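Local structure of similar to hydroxylamine oxidoreductase (Kuenenia stuttgartiensis, 6H5L) at residues A[304-309]-A[462-467]. The protein is a multihaem c-type cytochrome related to hydroxylamine oxidoreductase and probably acts as an oxidoreductase in a large haem-rich reductase complex. Numbering follows the deposited sequence.
With HEC (heme c), chain F.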
loop_
_atom_site.group_PDB
_atom_site.type_symbol
_atom_site.label_atom_id
_atom_site.label_comp_id
_atom_site.label_asym_id
_atom_site.label_seq_id
_atom_site.Cartn_x
_atom_site.Cartn_y
_atom_site.Cartn_z
ATOM N N MET A 304 -30.037 -19.497 -40.247
ATOM C CA MET A 304 -29.568 -20.736 -39.649
ATOM C C MET A 304 -28.637 -21.512 -40.565
ATOM O O MET A 304 -27.918 -22.397 -40.087
ATOM C CB MET A 304 -30.750 -21.621 -39.235
ATOM C CG MET A 304 -30.368 -22.764 -38.290
ATOM S SD MET A 304 -31.771 -23.674 -37.610
ATOM C CE MET A 304 -30.937 -24.940 -36.651
ATOM N N GLY A 305 -28.602 -21.176 -41.852
ATOM C CA GLY A 305 -27.885 -21.957 -42.832
ATOM C C GLY A 305 -28.715 -23.032 -43.490
ATOM O O GLY A 305 -28.185 -23.789 -44.313
ATOM N N THR A 306 -30.001 -23.122 -43.155
ATOM C CA THR A 306 -30.892 -24.141 -43.692
ATOM C C THR A 306 -31.763 -23.629 -44.829
ATOM O O THR A 306 -31.976 -24.352 -45.807
ATOM C CB THR A 306 -31.791 -24.693 -42.583
ATOM O OG1 THR A 306 -32.512 -23.617 -41.971
ATOM C CG2 THR A 306 -30.957 -25.399 -41.529
ATOM N N VAL A 307 -32.273 -22.409 -44.724
ATOM C CA VAL A 307 -33.173 -21.882 -45.756
ATOM C C VAL A 307 -32.381 -21.639 -47.036
ATOM O O VAL A 307 -31.348 -20.947 -47.000
ATOM C CB VAL A 307 -33.847 -20.599 -45.270
ATOM C CG1 VAL A 307 -34.667 -19.983 -46.389
ATOM C CG2 VAL A 307 -34.725 -20.889 -44.060
ATOM N N PRO A 308 -32.806 -22.180 -48.173
ATOM C CA PRO A 308 -32.037 -22.014 -49.411
ATOM C C PRO A 308 -32.061 -20.572 -49.881
ATOM O O PRO A 308 -33.095 -19.894 -49.781
ATOM C CB PRO A 308 -32.765 -22.932 -50.408
ATOM C CG PRO A 308 -33.624 -23.837 -49.567
ATOM C CD PRO A 308 -33.997 -23.022 -48.373
ATOM N N PRO A 309 -30.947 -20.061 -50.399
ATOM C CA PRO A 309 -30.952 -18.715 -50.982
ATOM C C PRO A 309 -31.625 -18.700 -52.347
ATOM O O PRO A 309 -31.533 -19.655 -53.121
ATOM C CB PRO A 309 -29.460 -18.376 -51.098
ATOM C CG PRO A 309 -28.792 -19.706 -51.233
ATOM C CD PRO A 309 -29.594 -20.650 -50.375
ATOM N N ARG A 462 -28.174 -35.235 -42.357
ATOM C CA ARG A 462 -26.925 -34.857 -41.704
ATOM C C ARG A 462 -26.079 -33.952 -42.590
ATOM O O ARG A 462 -25.277 -33.161 -42.078
ATOM C CB ARG A 462 -26.139 -36.102 -41.303
ATOM C CG ARG A 462 -26.691 -36.820 -40.077
ATOM C CD ARG A 462 -25.804 -37.981 -39.659
ATOM N NE ARG A 462 -25.795 -39.046 -40.655
ATOM C CZ ARG A 462 -26.692 -40.024 -40.707
ATOM N NH1 ARG A 462 -27.673 -40.071 -39.815
ATOM N NH2 ARG A 462 -26.609 -40.956 -41.647
ATOM N N LEU A 463 -26.241 -34.048 -43.911
ATOM C CA LEU A 463 -25.482 -33.186 -44.810
ATOM C C LEU A 463 -25.918 -31.732 -44.674
ATOM O O LEU A 463 -25.080 -30.838 -44.502
ATOM C CB LEU A 463 -25.637 -33.671 -46.255
ATOM C CG LEU A 463 -24.694 -33.122 -47.333
ATOM C CD1 LEU A 463 -24.594 -34.099 -48.491
ATOM C CD2 LEU A 463 -25.143 -31.760 -47.844
ATOM N N TRP A 464 -27.225 -31.471 -44.745
ATOM C CA TRP A 464 -27.707 -30.096 -44.784
ATOM C C TRP A 464 -28.067 -29.531 -43.416
ATOM O O TRP A 464 -28.133 -28.305 -43.273
ATOM C CB TRP A 464 -28.918 -29.980 -45.722
ATOM C CG TRP A 464 -30.181 -30.618 -45.219
ATOM C CD1 TRP A 464 -30.623 -31.882 -45.482
ATOM C CD2 TRP A 464 -31.177 -30.012 -44.387
ATOM N NE1 TRP A 464 -31.824 -32.105 -44.854
ATOM C CE2 TRP A 464 -32.186 -30.971 -44.176
ATOM C CE3 TRP A 464 -31.310 -28.752 -43.795
ATOM C CZ2 TRP A 464 -33.310 -30.713 -43.395
ATOM C CZ3 TRP A 464 -32.428 -28.496 -43.023
ATOM C CH2 TRP A 464 -33.414 -29.471 -42.832
ATOM N N PHE A 465 -28.289 -30.375 -42.405
ATOM C CA PHE A 465 -28.654 -29.882 -41.084
ATOM C C PHE A 465 -27.538 -29.997 -40.054
ATOM O O PHE A 465 -27.641 -29.378 -38.990
ATOM C CB PHE A 465 -29.902 -30.614 -40.563
ATOM C CG PHE A 465 -30.571 -29.922 -39.408
ATOM C CD1 PHE A 465 -31.338 -28.787 -39.616
ATOM C CD2 PHE A 465 -30.433 -30.404 -38.117
ATOM C CE1 PHE A 465 -31.954 -28.144 -38.558
ATOM C CE2 PHE A 465 -31.047 -29.765 -37.054
ATOM C CZ PHE A 465 -31.809 -28.634 -37.275
ATOM N N TRP A 466 -26.487 -30.768 -40.324
ATOM C CA TRP A 466 -25.348 -30.855 -39.418
ATOM C C TRP A 466 -24.082 -30.275 -40.034
ATOM O O TRP A 466 -23.512 -29.319 -39.505
ATOM C CB TRP A 466 -25.097 -32.313 -39.009
ATOM C CG TRP A 466 -25.741 -32.727 -37.732
ATOM C CD1 TRP A 466 -26.676 -32.038 -37.020
ATOM C CD2 TRP A 466 -25.490 -33.935 -37.007
ATOM N NE1 TRP A 466 -27.031 -32.747 -35.897
ATOM C CE2 TRP A 466 -26.316 -33.916 -35.867
ATOM C CE3 TRP A 466 -24.649 -35.035 -37.212
ATOM C CZ2 TRP A 466 -26.323 -34.950 -34.932
ATOM C CZ3 TRP A 466 -24.659 -36.061 -36.284
ATOM C CH2 TRP A 466 -25.490 -36.013 -35.159
ATOM N N TYR A 467 -23.647 -30.813 -41.171
ATOM C CA TYR A 467 -22.315 -30.498 -41.665
ATOM C C TYR A 467 -22.298 -29.206 -42.471
ATOM O O TYR A 467 -21.311 -28.465 -42.423
ATOM C CB TYR A 467 -21.782 -31.675 -42.475
ATOM C CG TYR A 467 -21.752 -32.955 -41.666
ATOM C CD1 TYR A 467 -21.226 -32.973 -40.379
ATOM C CD2 TYR A 467 -22.273 -34.137 -42.177
ATOM C CE1 TYR A 467 -21.201 -34.135 -39.630
ATOM C CE2 TYR A 467 -22.255 -35.304 -41.433
ATOM C CZ TYR A 467 -21.718 -35.297 -40.161
ATOM O OH TYR A 467 -21.698 -36.454 -39.418
HETATM FE FE HEC F . -33.994 -25.993 -31.523
HETATM C CHA HEC F . -33.456 -24.019 -34.225
HETATM C CHB HEC F . -36.877 -27.127 -32.734
HETATM C CHC HEC F . -33.819 -28.762 -29.372
HETATM C CHD HEC F . -31.457 -24.564 -29.795
HETATM N NA HEC F . -34.993 -25.619 -33.177
HETATM C C1A HEC F . -34.603 -24.790 -34.211
HETATM C C2A HEC F . -35.614 -24.898 -35.252
HETATM C C3A HEC F . -36.553 -25.752 -34.833
HETATM C C4A HEC F . -36.185 -26.227 -33.516
HETATM C CMA HEC F . -37.818 -26.164 -35.618
HETATM C CAA HEC F . -35.633 -24.161 -36.611
HETATM C CBA HEC F . -35.655 -22.653 -36.398
HETATM C CGA HEC F . -37.082 -22.182 -36.318
HETATM O O1A HEC F . -37.410 -21.489 -35.323
HETATM O O2A HEC F . -37.888 -22.504 -37.229
HETATM N NB HEC F . -35.179 -27.632 -31.062
HETATM C C1B HEC F . -36.278 -27.965 -31.818
HETATM C C2B HEC F . -36.667 -29.323 -31.497
HETATM C C3B HEC F . -35.810 -29.786 -30.552
HETATM C C4B HEC F . -34.864 -28.718 -30.273
HETATM C CMB HEC F . -37.880 -29.990 -32.190
HETATM C CAB HEC F . -35.708 -31.150 -29.808
HETATM C CBB HEC F . -36.977 -32.034 -29.775
HETATM N NC HEC F . -32.875 -26.555 -29.848
HETATM C C1C HEC F . -32.900 -27.756 -29.165
HETATM C C2C HEC F . -31.739 -27.809 -28.292
HETATM C C3C HEC F . -31.149 -26.602 -28.330
HETATM C C4C HEC F . -31.812 -25.821 -29.358
HETATM C CMC HEC F . -31.483 -28.927 -27.252
HETATM C CAC HEC F . -29.915 -26.124 -27.520
HETATM C CBC HEC F . -28.670 -26.979 -27.836
HETATM N ND HEC F . -32.646 -24.513 -31.956
HETATM C C1D HEC F . -31.684 -24.061 -31.060
HETATM C C2D HEC F . -30.955 -22.974 -31.673
HETATM C C3D HEC F . -31.582 -22.797 -33.068
HETATM C C4D HEC F . -32.621 -23.800 -33.150
HETATM C CMD HEC F . -29.800 -22.174 -31.031
HETATM C CAD HEC F . -31.206 -21.783 -34.173
HETATM C CBD HEC F . -29.711 -21.829 -34.472
HETATM C CGD HEC F . -29.398 -20.821 -35.544
HETATM O O1D HEC F . -30.362 -20.294 -36.153
HETATM O O2D HEC F . -28.195 -20.551 -35.791
HETATM O O HOH W 1 -32.553 -27.138 -32.554
#
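M304, a residue of two heme c pockets, meets F465 where a loop of the multihaem cytochrome region packs on helix 455-476. The M304 methyl CE lies 3.8 Å from F465 CZ, approaching the ring obliquely. M304 CE is also 3.6 Å from the heme meso carbon CHA. The M304 chain is fully extended, with CG anti to the backbone N (chi1 -165°), and this carries CE away from the loop to the macrocycle. M304 CG passes 3.3 Å from O1D of a heme propionate. With an alanine here, CG, SD and CE are lost, which would probably open a gap between F465 and the heme edge and leave that ring freer to shift. Two residues on, T306 puts its methyl CG2 against two aromatic rings. T306 CG2 lies 3.7 Å from W464 CZ3, at the indole edge. The same T306 CG2 is 3.9 Å from F465 CD1 and meets that ring obliquely. F465 CB sits over the rim of one face of the W464 indole. The contact across the segments is apolar and buried. K468, on the same helix, adds a polar tie by hydrogen bonding to the carbonyl oxygens of G305 and W464. Helix 443-446 touches F465 through M445, while L463 faces helices 356-389 and 480-513.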